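Local structure of N-formylglutamate amidohydrolase (Ralstonia eutropha, 2Q7S) at residues D59-E63 and F268-Q272; W167-L171 and L233-I237; A191-D197 and Y220-D226; G200-E204 and P240-S246. The protein binds a zinc ion and is probably a hydrolase of the N-formylglutamate amidohydrolase family, related to zinc-dependent exopeptidases. One frame throughout, in Å; residues are numbered along the deposited sequence.

Contact 1: D59-E63 and F268-Q272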
loop_
_atom_site.group_PDB
_atom_site.type_symbol
_atom_site.label_atom_id
_atom_site.label_comp_id
_atom_site.label_asym_id
_atom_site.label_seq_id
_atom_site.Cartn_x
_atom_site.Cartn_y
_atom_site.Cartn_z
ATOM N N ASP A 59 -7.628 -0.466 4.646
ATOM C CA ASP A 59 -7.391 -1.222 5.873
ATOM C C ASP A 59 -8.634 -1.937 6.428
ATOM O O ASP A 59 -8.513 -3.063 6.900
ATOM C CB ASP A 59 -6.697 -0.357 6.906
ATOM C CG ASP A 59 -7.562 0.732 7.430
ATOM O OD1 ASP A 59 -8.247 1.441 6.645
ATOM O OD2 ASP A 59 -7.539 0.877 8.668
ATOM N N ALA A 60 -9.808 -1.306 6.340
ATOM C CA ALA A 60 -11.086 -1.921 6.808
ATOM C C ALA A 60 -11.536 -3.020 5.839
ATOM O O ALA A 60 -12.136 -4.006 6.266
ATOM C CB ALA A 60 -12.193 -0.851 6.969
ATOM N N LEU A 61 -11.214 -2.867 4.540
ATOM C CA LEU A 61 -11.539 -3.894 3.519
ATOM C C LEU A 61 -10.844 -5.198 3.861
ATOM O O LEU A 61 -11.434 -6.267 3.730
ATOM C CB LEU A 61 -11.132 -3.493 2.117
ATOM C CG LEU A 61 -12.000 -2.486 1.320
ATOM C CD1 LEU A 61 -11.283 -2.167 0.014
ATOM C CD2 LEU A 61 -13.402 -3.044 1.094
ATOM N N TRP A 62 -9.612 -5.083 4.356
ATOM C CA TRP A 62 -8.853 -6.268 4.740
ATOM C C TRP A 62 -8.848 -6.582 6.219
ATOM O O TRP A 62 -7.907 -7.229 6.717
ATOM C CB TRP A 62 -7.437 -6.137 4.215
ATOM C CG TRP A 62 -7.298 -6.094 2.701
ATOM C CD1 TRP A 62 -7.327 -4.973 1.910
ATOM C CD2 TRP A 62 -7.007 -7.194 1.811
ATOM N NE1 TRP A 62 -7.096 -5.309 0.590
ATOM C CE2 TRP A 62 -6.870 -6.655 0.508
ATOM C CE3 TRP A 62 -6.844 -8.575 1.990
ATOM C CZ2 TRP A 62 -6.604 -7.453 -0.613
ATOM C CZ3 TRP A 62 -6.585 -9.384 0.846
ATOM C CH2 TRP A 62 -6.459 -8.806 -0.413
ATOM N N GLU A 63 -9.882 -6.160 6.938
ATOM C CA GLU A 63 -9.983 -6.464 8.391
ATOM C C GLU A 63 -9.771 -7.933 8.811
ATOM O O GLU A 63 -9.269 -8.153 9.864
ATOM C CB GLU A 63 -11.329 -5.988 8.964
ATOM C CG GLU A 63 -12.505 -6.668 8.349
ATOM C CD GLU A 63 -13.707 -6.731 9.248
ATOM O OE1 GLU A 63 -13.848 -5.852 10.134
ATOM O OE2 GLU A 63 -14.526 -7.658 9.040
ATOM N N PHE A 268 -19.011 -1.870 -0.863
ATOM C CA PHE A 268 -18.075 -2.061 0.254
ATOM C C PHE A 268 -18.277 -3.418 0.964
ATOM O O PHE A 268 -17.344 -4.199 1.097
ATOM C CB PHE A 268 -18.150 -0.922 1.307
ATOM C CG PHE A 268 -17.112 -1.066 2.385
ATOM C CD1 PHE A 268 -15.846 -0.519 2.228
ATOM C CD2 PHE A 268 -17.372 -1.813 3.534
ATOM C CE1 PHE A 268 -14.855 -0.708 3.219
ATOM C CE2 PHE A 268 -16.385 -1.993 4.504
ATOM C CZ PHE A 268 -15.128 -1.417 4.346
ATOM N N ALA A 269 -19.496 -3.658 1.452
ATOM C CA ALA A 269 -19.837 -4.841 2.239
ATOM C C ALA A 269 -19.519 -6.145 1.530
ATOM O O ALA A 269 -18.893 -7.041 2.098
ATOM C CB ALA A 269 -21.326 -4.822 2.608
ATOM N N THR A 270 -19.976 -6.244 0.296
ATOM C CA THR A 270 -19.740 -7.425 -0.552
ATOM C C THR A 270 -18.267 -7.602 -0.879
ATOM O O THR A 270 -17.749 -8.733 -0.852
ATOM C CB THR A 270 -20.651 -7.421 -1.850
ATOM O OG1 THR A 270 -20.379 -6.261 -2.634
ATOM C CG2 THR A 270 -22.081 -7.386 -1.469
ATOM N N LEU A 271 -17.525 -6.503 -1.107
ATOM C CA LEU A 271 -16.098 -6.651 -1.357
ATOM C C LEU A 271 -15.326 -7.109 -0.125
ATOM O O LEU A 271 -14.468 -8.022 -0.203
ATOM C CB LEU A 271 -15.495 -5.349 -1.891
ATOM C CG LEU A 271 -14.031 -5.446 -2.269
ATOM C CD1 LEU A 271 -13.846 -6.410 -3.444
ATOM C CD2 LEU A 271 -13.501 -4.044 -2.552
ATOM N N GLN A 272 -15.648 -6.507 1.023
ATOM C CA GLN A 272 -15.033 -6.874 2.300
ATOM C C GLN A 272 -15.291 -8.361 2.582
ATOM O O GLN A 272 -14.411 -9.076 3.016
ATOM C CB GLN A 272 -15.650 -6.045 3.431
ATOM C CG GLN A 272 -14.969 -6.190 4.796
ATOM C CD GLN A 272 -15.622 -5.317 5.864
ATOM O OE1 GLN A 272 -16.823 -5.406 6.104
ATOM N NE2 GLN A 272 -14.831 -4.446 6.487
#
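Leu61 gives up the most surface here, 105 of the 309 Å² buried on both sides together. Its CA-to-CB bond runs sideways to the 268-272 segment, but the m,t rotamer carries CD2 across, so that Leu61 CD2 lies 3.5 Å from Phe268 CE1 and 3.8 Å from Leu271 CD2. Gln272, with 75 Å², supplies the polar part: its extended chain sends NE2 to the backbone Ala60 O at 2.7 Å, with an N-H...O angle of 163°. That carbonyl, in the last turn of helix 58-61, also accepts the backbone Glu63 N at 3.2 Å. The contact thus sets the end of this short helix against the start of the long C-terminal helix 267-289, which packs with strand 244-252 of the central mixed sheet; Leu61 and Leu271 both touch Ile251 of that strand. Phe268 buries 46 Å² and receives Ala60 at its ring edge, Ala60 CB to Phe268 CZ being 4.0 Å. At the exposed margin, Glu63 CG comes within 3.7 Å of Gln272 NE2.

Contact 2: W167-L171 and L233-I237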
loop_
_atom_site.group_PDB
_atom_site.type_symbol
_atom_site.label_atom_id
_atom_site.label_comp_id
_atom_site.label_asym_id
_atom_site.label_seq_id
_atom_site.Cartn_x
_atom_site.Cartn_y
_atom_site.Cartn_z
ATOM N N TRP A 167 5.069 -14.220 3.778
ATOM C CA TRP A 167 4.259 -13.744 2.655
ATOM C C TRP A 167 3.726 -12.385 3.049
ATOM O O TRP A 167 2.968 -12.265 4.027
ATOM C CB TRP A 167 3.117 -14.721 2.352
ATOM C CG TRP A 167 3.563 -16.017 1.693
ATOM C CD1 TRP A 167 3.587 -16.294 0.368
ATOM C CD2 TRP A 167 4.074 -17.187 2.353
ATOM N NE1 TRP A 167 4.051 -17.564 0.155
ATOM C CE2 TRP A 167 4.365 -18.133 1.353
ATOM C CE3 TRP A 167 4.327 -17.516 3.694
ATOM C CZ2 TRP A 167 4.901 -19.377 1.640
ATOM C CZ3 TRP A 167 4.847 -18.756 3.988
ATOM C CH2 TRP A 167 5.129 -19.678 2.964
ATOM N N HIS A 168 4.206 -11.358 2.336
ATOM C CA HIS A 168 3.853 -9.981 2.561
ATOM C C HIS A 168 2.853 -9.510 1.479
ATOM O O HIS A 168 3.116 -9.705 0.313
ATOM C CB HIS A 168 5.111 -9.153 2.493
ATOM C CG HIS A 168 4.855 -7.691 2.422
ATOM N ND1 HIS A 168 5.422 -6.882 1.472
ATOM C CD2 HIS A 168 4.076 -6.896 3.185
ATOM C CE1 HIS A 168 5.030 -5.634 1.672
ATOM N NE2 HIS A 168 4.220 -5.619 2.715
ATOM N N LEU A 169 1.721 -8.921 1.887
ATOM C CA LEU A 169 0.755 -8.254 0.972
ATOM C C LEU A 169 0.807 -6.741 1.232
ATOM O O LEU A 169 0.642 -6.284 2.342
ATOM C CB LEU A 169 -0.654 -8.790 1.116
ATOM C CG LEU A 169 -0.910 -10.310 1.035
ATOM C CD1 LEU A 169 -2.416 -10.665 1.150
ATOM C CD2 LEU A 169 -0.295 -10.904 -0.238
ATOM N N ASN A 170 1.091 -5.994 0.185
ATOM C CA ASN A 170 1.092 -4.540 0.164
ATOM C C ASN A 170 -0.241 -4.077 -0.487
ATOM O O ASN A 170 -0.507 -4.369 -1.651
ATOM C CB ASN A 170 2.353 -4.105 -0.641
ATOM C CG ASN A 170 2.618 -2.629 -0.585
ATOM O OD1 ASN A 170 2.526 -1.943 -1.608
ATOM N ND2 ASN A 170 2.970 -2.128 0.575
ATOM N N LEU A 171 -1.095 -3.385 0.270
ATOM C CA LEU A 171 -2.484 -3.266 -0.052
ATOM C C LEU A 171 -2.836 -1.857 -0.481
ATOM O O LEU A 171 -2.503 -0.908 0.226
ATOM C CB LEU A 171 -3.333 -3.657 1.209
ATOM C CG LEU A 171 -3.052 -5.043 1.803
ATOM C CD1 LEU A 171 -3.854 -5.301 3.104
ATOM C CD2 LEU A 171 -3.302 -6.140 0.801
ATOM N N LEU A 233 9.775 -1.243 -2.597
ATOM C CA LEU A 233 9.584 -2.008 -1.372
ATOM C C LEU A 233 9.334 -3.509 -1.689
ATOM O O LEU A 233 9.885 -4.381 -1.046
ATOM C CB LEU A 233 8.447 -1.405 -0.503
ATOM C CG LEU A 233 8.191 -2.158 0.779
ATOM C CD1 LEU A 233 9.462 -2.144 1.731
ATOM C CD2 LEU A 233 6.963 -1.627 1.448
ATOM N N ILE A 234 8.562 -3.795 -2.728
ATOM C CA ILE A 234 8.151 -5.167 -3.061
ATOM C C ILE A 234 9.338 -6.007 -3.520
ATOM O O ILE A 234 9.435 -7.167 -3.170
ATOM C CB ILE A 234 7.033 -5.179 -4.167
ATOM C CG1 ILE A 234 5.904 -4.165 -3.851
ATOM C CG2 ILE A 234 6.530 -6.568 -4.427
ATOM C CD1 ILE A 234 5.158 -4.422 -2.454
ATOM N N ALA A 235 10.249 -5.389 -4.281
ATOM C CA ALA A 235 11.491 -6.017 -4.742
ATOM C C ALA A 235 12.440 -6.306 -3.559
ATOM O O ALA A 235 13.217 -7.267 -3.596
ATOM C CB ALA A 235 12.170 -5.137 -5.737
ATOM N N GLN A 236 12.376 -5.461 -2.527
ATOM C CA GLN A 236 13.254 -5.557 -1.376
ATOM C C GLN A 236 12.802 -6.609 -0.417
ATOM O O GLN A 236 13.625 -7.306 0.171
ATOM C CB GLN A 236 13.254 -4.236 -0.629
ATOM C CG GLN A 236 13.984 -3.180 -1.362
ATOM C CD GLN A 236 13.970 -1.890 -0.637
ATOM O OE1 GLN A 236 13.072 -1.630 0.197
ATOM N NE2 GLN A 236 14.967 -1.051 -0.933
ATOM N N ILE A 237 11.488 -6.684 -0.219
ATOM C CA ILE A 237 10.896 -7.677 0.694
ATOM C C ILE A 237 10.809 -9.061 -0.000
ATOM O O ILE A 237 11.259 -10.083 0.559
ATOM C CB ILE A 237 9.558 -7.223 1.240
ATOM C CG1 ILE A 237 9.730 -6.058 2.210
ATOM C CG2 ILE A 237 8.824 -8.370 1.990
ATOM C CD1 ILE A 237 8.383 -5.474 2.688
#
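Strand 167-171 and helix 233-237 run antiparallel, at 175°, with their axes 10.1 Å apart at closest approach, a spacing bridged by side chains alone. Alternation along the strand directs His168 and Asn170 toward the helix, while Trp167 and Leu169 point away. Both inward residues are in the t rotamer about chi1. For His168 this places the imidazole among three aliphatic ends: His168 ND1 is 3.5 Å from Ile237 CD1, and His168 CE1 is 4.3 Å from Ile234 CD1 and 4.5 Å from Leu233 CD2. Ile237, m,t, is extended toward the ring. Ile234 instead adopts m,m; its CA-to-CB bond runs sideways, yet Ile234 CD1 ends 3.4 Å from Asn170 CB. Leu233, t,p, brings CD2 to 4.1 Å from Asn170 ND2. The polar ends are satisfied elsewhere: His168 ND1 pairs with Ser246 and NE2 with Asp29, while Asn170 OD1 hydrogen-bonds NE2 of the zinc ligand His172 and ND2 bonds to Asp29. The 203 Å² interface is therefore helix-on-sheet packing of an alpha/beta fold, in which apolar helix side chains cover polar strand residues close to the zinc site, the Asn170 side chain lying about 7 Å from the metal.

Contact 3: A191-D197 and Y220-D226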
loop_
_atom_site.group_PDB
_atom_site.type_symbol
_atom_site.label_atom_id
_atom_site.label_comp_id
_atom_site.label_asym_id
_atom_site.label_seq_id
_atom_site.Cartn_x
_atom_site.Cartn_y
_atom_site.Cartn_z
ATOM N N ALA A 191 -8.325 -3.310 -14.596
ATOM C CA ALA A 191 -8.944 -4.458 -13.941
ATOM C C ALA A 191 -9.492 -4.011 -12.581
ATOM O O ALA A 191 -9.196 -2.907 -12.069
ATOM C CB ALA A 191 -7.953 -5.590 -13.794
ATOM N N ASP A 192 -10.298 -4.884 -11.991
ATOM C CA ASP A 192 -10.822 -4.635 -10.688
ATOM C C ASP A 192 -9.715 -4.789 -9.641
ATOM O O ASP A 192 -9.724 -4.075 -8.644
ATOM C CB ASP A 192 -11.971 -5.593 -10.385
ATOM C CG ASP A 192 -13.170 -5.367 -11.255
ATOM O OD1 ASP A 192 -13.436 -4.213 -11.578
ATOM O OD2 ASP A 192 -13.864 -6.345 -11.569
ATOM N N PHE A 193 -8.826 -5.764 -9.858
ATOM C CA PHE A 193 -7.640 -6.054 -9.022
ATOM C C PHE A 193 -6.445 -6.050 -9.931
ATOM O O PHE A 193 -6.494 -6.655 -11.003
ATOM C CB PHE A 193 -7.722 -7.430 -8.397
ATOM C CG PHE A 193 -8.639 -7.493 -7.221
ATOM C CD1 PHE A 193 -10.000 -7.598 -7.395
ATOM C CD2 PHE A 193 -8.132 -7.393 -5.926
ATOM C CE1 PHE A 193 -10.863 -7.599 -6.301
ATOM C CE2 PHE A 193 -9.010 -7.443 -4.815
ATOM C CZ PHE A 193 -10.344 -7.537 -5.019
ATOM N N VAL A 194 -5.386 -5.363 -9.525
ATOM C CA VAL A 194 -4.081 -5.454 -10.154
ATOM C C VAL A 194 -3.119 -6.028 -9.125
ATOM O O VAL A 194 -3.086 -5.571 -7.957
ATOM C CB VAL A 194 -3.551 -4.072 -10.713
ATOM C CG1 VAL A 194 -2.163 -4.216 -11.373
ATOM C CG2 VAL A 194 -4.554 -3.485 -11.719
ATOM N N LEU A 195 -2.381 -7.042 -9.562
ATOM C CA LEU A 195 -1.400 -7.756 -8.724
ATOM C C LEU A 195 0.001 -7.459 -9.265
ATOM O O LEU A 195 0.302 -7.781 -10.378
ATOM C CB LEU A 195 -1.669 -9.260 -8.793
ATOM C CG LEU A 195 -3.062 -9.697 -8.395
ATOM C CD1 LEU A 195 -3.224 -11.242 -8.544
ATOM C CD2 LEU A 195 -3.407 -9.220 -6.981
ATOM N N GLY A 196 0.824 -6.783 -8.470
ATOM C CA GLY A 196 2.183 -6.446 -8.857
ATOM C C GLY A 196 3.185 -7.291 -8.088
ATOM O O GLY A 196 3.189 -7.315 -6.865
ATOM N N ASP A 197 4.042 -7.979 -8.843
ATOM C CA ASP A 197 5.101 -8.787 -8.277
ATOM C C ASP A 197 6.387 -8.623 -9.118
ATOM O O ASP A 197 7.215 -9.541 -9.202
ATOM C CB ASP A 197 4.606 -10.230 -8.183
ATOM C CG ASP A 197 4.325 -10.881 -9.600
ATOM O OD1 ASP A 197 4.530 -10.242 -10.666
ATOM O OD2 ASP A 197 3.966 -12.076 -9.643
ATOM N N TYR A 220 -14.567 -10.975 -10.282
ATOM C CA TYR A 220 -13.719 -9.774 -10.446
ATOM C C TYR A 220 -12.768 -10.004 -11.617
ATOM O O TYR A 220 -12.410 -11.128 -11.926
ATOM C CB TYR A 220 -12.933 -9.505 -9.152
ATOM C CG TYR A 220 -13.811 -9.227 -7.948
ATOM C CD1 TYR A 220 -14.404 -7.989 -7.778
ATOM C CD2 TYR A 220 -14.104 -10.229 -7.031
ATOM C CE1 TYR A 220 -15.191 -7.731 -6.675
ATOM C CE2 TYR A 220 -14.920 -10.000 -5.939
ATOM C CZ TYR A 220 -15.477 -8.748 -5.766
ATOM O OH TYR A 220 -16.306 -8.461 -4.696
ATOM N N THR A 221 -12.378 -8.944 -12.286
ATOM C CA THR A 221 -11.320 -9.006 -13.292
ATOM C C THR A 221 -10.008 -8.779 -12.563
ATOM O O THR A 221 -9.964 -8.059 -11.538
ATOM C CB THR A 221 -11.559 -7.963 -14.415
ATOM O OG1 THR A 221 -11.661 -6.659 -13.838
ATOM C CG2 THR A 221 -12.884 -8.313 -15.166
ATOM N N VAL A 222 -8.969 -9.482 -13.017
ATOM C CA VAL A 222 -7.643 -9.435 -12.386
ATOM C C VAL A 222 -6.625 -9.261 -13.525
ATOM O O VAL A 222 -6.732 -9.937 -14.546
ATOM C CB VAL A 222 -7.333 -10.707 -11.531
ATOM C CG1 VAL A 222 -5.954 -10.623 -10.851
ATOM C CG2 VAL A 222 -8.431 -10.964 -10.491
ATOM N N ALA A 223 -5.713 -8.303 -13.374
ATOM C CA ALA A 223 -4.556 -8.118 -14.278
ATOM C C ALA A 223 -3.303 -8.252 -13.424
ATOM O O ALA A 223 -3.316 -7.858 -12.255
ATOM C CB ALA A 223 -4.570 -6.699 -14.960
ATOM N N ARG A 224 -2.238 -8.811 -13.995
ATOM C CA ARG A 224 -0.927 -8.838 -13.343
ATOM C C ARG A 224 -0.094 -7.736 -13.965
ATOM O O ARG A 224 -0.083 -7.590 -15.182
ATOM C CB ARG A 224 -0.220 -10.180 -13.580
ATOM C CG ARG A 224 -0.965 -11.359 -12.956
ATOM C CD ARG A 224 -0.116 -12.638 -12.981
ATOM N NE ARG A 224 -0.922 -13.818 -12.645
ATOM C CZ ARG A 224 -0.418 -14.963 -12.209
ATOM N NH1 ARG A 224 0.892 -15.103 -12.034
ATOM N NH2 ARG A 224 -1.229 -15.963 -11.897
ATOM N N ASN A 225 0.605 -6.981 -13.130
ATOM C CA ASN A 225 1.684 -6.067 -13.584
ATOM C C ASN A 225 1.276 -5.034 -14.624
ATOM O O ASN A 225 2.093 -4.596 -15.451
ATOM C CB ASN A 225 2.899 -6.887 -14.019
ATOM C CG ASN A 225 3.452 -7.711 -12.864
ATOM O OD1 ASN A 225 3.949 -7.151 -11.903
ATOM N ND2 ASN A 225 3.289 -9.026 -12.917
ATOM N N ASP A 226 0.035 -4.582 -14.508
ATOM C CA ASP A 226 -0.620 -3.728 -15.509
ATOM C C ASP A 226 -1.737 -2.889 -14.836
ATOM O O ASP A 226 -2.814 -3.421 -14.533
ATOM C CB ASP A 226 -1.210 -4.609 -16.594
ATOM C CG ASP A 226 -1.789 -3.816 -17.754
ATOM O OD1 ASP A 226 -1.732 -2.565 -17.715
ATOM O OD2 ASP A 226 -2.287 -4.445 -18.719
HETATM O O HOH W 1 -5.387 -3.360 -15.442
HETATM O O HOH W 2 3.211 -13.303 -11.944
#
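Phe193 drives its ring edge at the face of Tyr220 in a T-shaped stack, centroids 5.4 Å apart and planes at 78°; Phe193 CE1 and Tyr220 CG are separated by 3.7 Å. On the same face of the sheet, Val222 fits between Phe193 and Leu195: Val222 CG2 is 4.2 Å from Phe193 CB, and Val222 CG1 3.6 Å from Leu195 CD1. The backbones form a parallel pair, recorded by Ala223 N to Phe193 O, Leu195 N to Ala223 O (both 3.0 Å) and Asn225 N to Leu195 O (2.9 Å). Strands 193-196 and 222-224, inclined by 23°, are the arms of a beta-alpha-beta unit whose helix 205-217, together with Leu271 and Leu275 of helix 267-289, covers the Phe193 face; strand 222-224 is at the sheet edge. On the other face, that of Val194 and Ala223, Ala191 CB meets Ala223 CB at 3.7 Å, and Val194 CG2 reaches Asp226 O at 3.3 Å. Side chains tie the ends: Thr221 N donates to Asp192 OD2 (3.1 Å), and Asn225 ND2 to Asp197 OD1 (2.8 Å). Asp192 OD1 also forms a salt bridge with Arg252, Asp197 OD1 accepts Gly200 N, and Arg224 forms salt bridges with Asp209 and Glu212. One water oxygen accepts from Ala191 N at 3.1 Å and donates to Asp226 O at 2.7 Å; a second donates to Asp197 OD2 at 2.7 Å and accepts from Arg224 NH1 at 2.9 Å.

Contact 4: G200-E204 and P240-S246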
loop_
_atom_site.group_PDB
_atom_site.type_symbol
_atom_site.label_atom_id
_atom_site.label_comp_id
_atom_site.label_asym_id
_atom_site.label_seq_id
_atom_site.Cartn_x
_atom_site.Cartn_y
_atom_site.Cartn_z
ATOM N N GLY A 200 6.682 -11.161 -11.962
ATOM C CA GLY A 200 6.834 -12.528 -11.544
ATOM C C GLY A 200 8.076 -12.854 -10.744
ATOM O O GLY A 200 8.479 -14.012 -10.732
ATOM N N THR A 201 8.675 -11.866 -10.073
ATOM C CA THR A 201 9.962 -12.068 -9.357
ATOM C C THR A 201 9.925 -11.950 -7.820
ATOM O O THR A 201 10.852 -12.386 -7.143
ATOM C CB THR A 201 11.068 -11.107 -9.887
ATOM O OG1 THR A 201 10.622 -9.768 -9.772
ATOM C CG2 THR A 201 11.422 -11.388 -11.397
ATOM N N THR A 202 8.888 -11.371 -7.252
ATOM C CA THR A 202 8.898 -11.078 -5.805
ATOM C C THR A 202 8.030 -11.980 -4.960
ATOM O O THR A 202 8.108 -11.949 -3.719
ATOM C CB THR A 202 8.383 -9.673 -5.552
ATOM O OG1 THR A 202 7.016 -9.608 -5.995
ATOM C CG2 THR A 202 9.269 -8.641 -6.276
ATOM N N CYS A 203 7.164 -12.735 -5.624
ATOM C CA CYS A 203 6.297 -13.709 -4.979
ATOM C C CYS A 203 6.391 -15.074 -5.703
ATOM O O CYS A 203 6.427 -15.171 -6.939
ATOM C CB CYS A 203 4.873 -13.225 -5.030
ATOM S SG CYS A 203 3.769 -14.055 -3.919
ATOM N N GLU A 204 6.416 -16.134 -4.914
ATOM C CA GLU A 204 6.347 -17.445 -5.461
ATOM C C GLU A 204 5.004 -17.586 -6.198
ATOM O O GLU A 204 3.960 -17.067 -5.764
ATOM C CB GLU A 204 6.551 -18.480 -4.366
ATOM C CG GLU A 204 5.607 -18.355 -3.214
ATOM C CD GLU A 204 4.415 -19.223 -3.314
ATOM O OE1 GLU A 204 4.425 -20.152 -4.120
ATOM O OE2 GLU A 204 3.448 -18.975 -2.563
ATOM N N PRO A 240 11.755 -14.640 -3.366
ATOM C CA PRO A 240 11.231 -15.973 -3.135
ATOM C C PRO A 240 12.245 -17.113 -2.971
ATOM O O PRO A 240 11.908 -18.123 -2.365
ATOM C CB PRO A 240 10.319 -16.194 -4.337
ATOM C CG PRO A 240 9.952 -14.831 -4.765
ATOM C CD PRO A 240 11.195 -14.058 -4.591
ATOM N N ALA A 241 13.454 -16.953 -3.492
ATOM C CA ALA A 241 14.500 -17.962 -3.358
ATOM C C ALA A 241 14.999 -18.044 -1.900
ATOM O O ALA A 241 15.704 -18.968 -1.547
ATOM C CB ALA A 241 15.641 -17.641 -4.306
ATOM N N GLU A 242 14.625 -17.067 -1.059
ATOM C CA GLU A 242 14.967 -17.057 0.335
ATOM C C GLU A 242 13.723 -17.315 1.138
ATOM O O GLU A 242 13.727 -17.175 2.356
ATOM C CB GLU A 242 15.524 -15.691 0.718
ATOM C CG GLU A 242 16.802 -15.327 0.052
ATOM C CD GLU A 242 17.238 -13.945 0.437
ATOM O OE1 GLU A 242 17.202 -13.626 1.655
ATOM O OE2 GLU A 242 17.607 -13.178 -0.468
ATOM N N ARG A 243 12.640 -17.628 0.439
ATOM C CA ARG A 243 11.328 -17.876 1.020
ATOM C C ARG A 243 10.651 -16.648 1.623
ATOM O O ARG A 243 9.791 -16.749 2.525
ATOM C CB ARG A 243 11.393 -19.042 1.991
ATOM C CG ARG A 243 11.964 -20.274 1.325
ATOM C CD ARG A 243 12.158 -21.405 2.297
ATOM N NE ARG A 243 10.948 -21.753 3.052
ATOM C CZ ARG A 243 9.830 -22.237 2.515
ATOM N NH1 ARG A 243 9.729 -22.448 1.213
ATOM N NH2 ARG A 243 8.808 -22.546 3.293
ATOM N N ARG A 244 11.014 -15.492 1.087
ATOM C CA ARG A 244 10.420 -14.218 1.447
ATOM C C ARG A 244 9.663 -13.791 0.196
ATOM O O ARG A 244 10.222 -13.783 -0.895
ATOM C CB ARG A 244 11.478 -13.197 1.813
ATOM C CG ARG A 244 12.376 -13.596 2.986
ATOM C CD ARG A 244 13.629 -12.805 2.996
ATOM N NE ARG A 244 14.360 -12.962 4.259
ATOM C CZ ARG A 244 14.116 -12.255 5.363
ATOM N NH1 ARG A 244 13.156 -11.351 5.393
ATOM N NH2 ARG A 244 14.826 -12.463 6.465
ATOM N N ASN A 245 8.394 -13.462 0.360
ATOM C CA ASN A 245 7.489 -13.201 -0.769
ATOM C C ASN A 245 6.765 -11.888 -0.550
ATOM O O ASN A 245 6.315 -11.604 0.545
ATOM C CB ASN A 245 6.454 -14.341 -0.895
ATOM C CG ASN A 245 7.100 -15.705 -1.049
ATOM O OD1 ASN A 245 7.517 -16.086 -2.141
ATOM N ND2 ASN A 245 7.285 -16.392 0.075
ATOM N N SER A 246 6.610 -11.122 -1.611
ATOM C CA SER A 246 5.870 -9.878 -1.544
ATOM C C SER A 246 5.002 -9.747 -2.816
ATOM O O SER A 246 5.449 -9.990 -3.997
ATOM C CB SER A 246 6.836 -8.701 -1.403
ATOM O OG SER A 246 6.222 -7.501 -0.983
#
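Thr202 makes the two shortest bonds of this contact, both to the backbone of Ser246: Thr202 OG1 donates to Ser246 O at 2.6 Å, and Thr202 O accepts from Ser246 N at 2.7 Å with an N-H...O angle of 164°. A third bond, from Glu204 N to Asn245 OD1, measures 3.0 Å and 152°. Between them, Asn245 CA approaches Thr202 O at 3.3 Å in a CA-H...O contact. Farther out, the Pro240 ring packs on the loop backbone, Pro240 CD lying 3.1 Å from Thr201 O and Pro240 CG 3.4 Å from Thr202 C. The Glu204 side chain caps a backbone N just past the segment, while its OE2 hydrogen-bonds Tyr285 OH and Trp167 NE1; Asn245 ND2 turns to Val166 O. Each hydrogen bond across the contact has at least one backbone atom: Thr202 O, Thr202 OG1 and Glu204 N of the irregular loop find partners at the start of strand 244-252, and the Glu204 N-H, at the N-cap of helix 205-217, is bonded to Asn245 of the sheet.

From the N terminus, the first contact segment met is 59-63, on helix 58-61; its contact 1 partner lies 205 residues on, in helix 267-289, so contact 1 closes a loop that encloses all the others. Strand 166-174 opens contact 2, closed by helix 233-237, and contact 3 falls wholly within that span as strands 193-196 and 222-224 pair. Contact 4 starts at 200-204, between the two arms of contact 3, and finishes at 240-246, beyond helix 233-237; it therefore crosses both contacts 2 and 3. Strand 244-252 stands between strands 166-174 and 193-196 in the sheet. Leu271 CD1 meets Phe193 CZ at 4.0 Å, linking contacts 1 and 3.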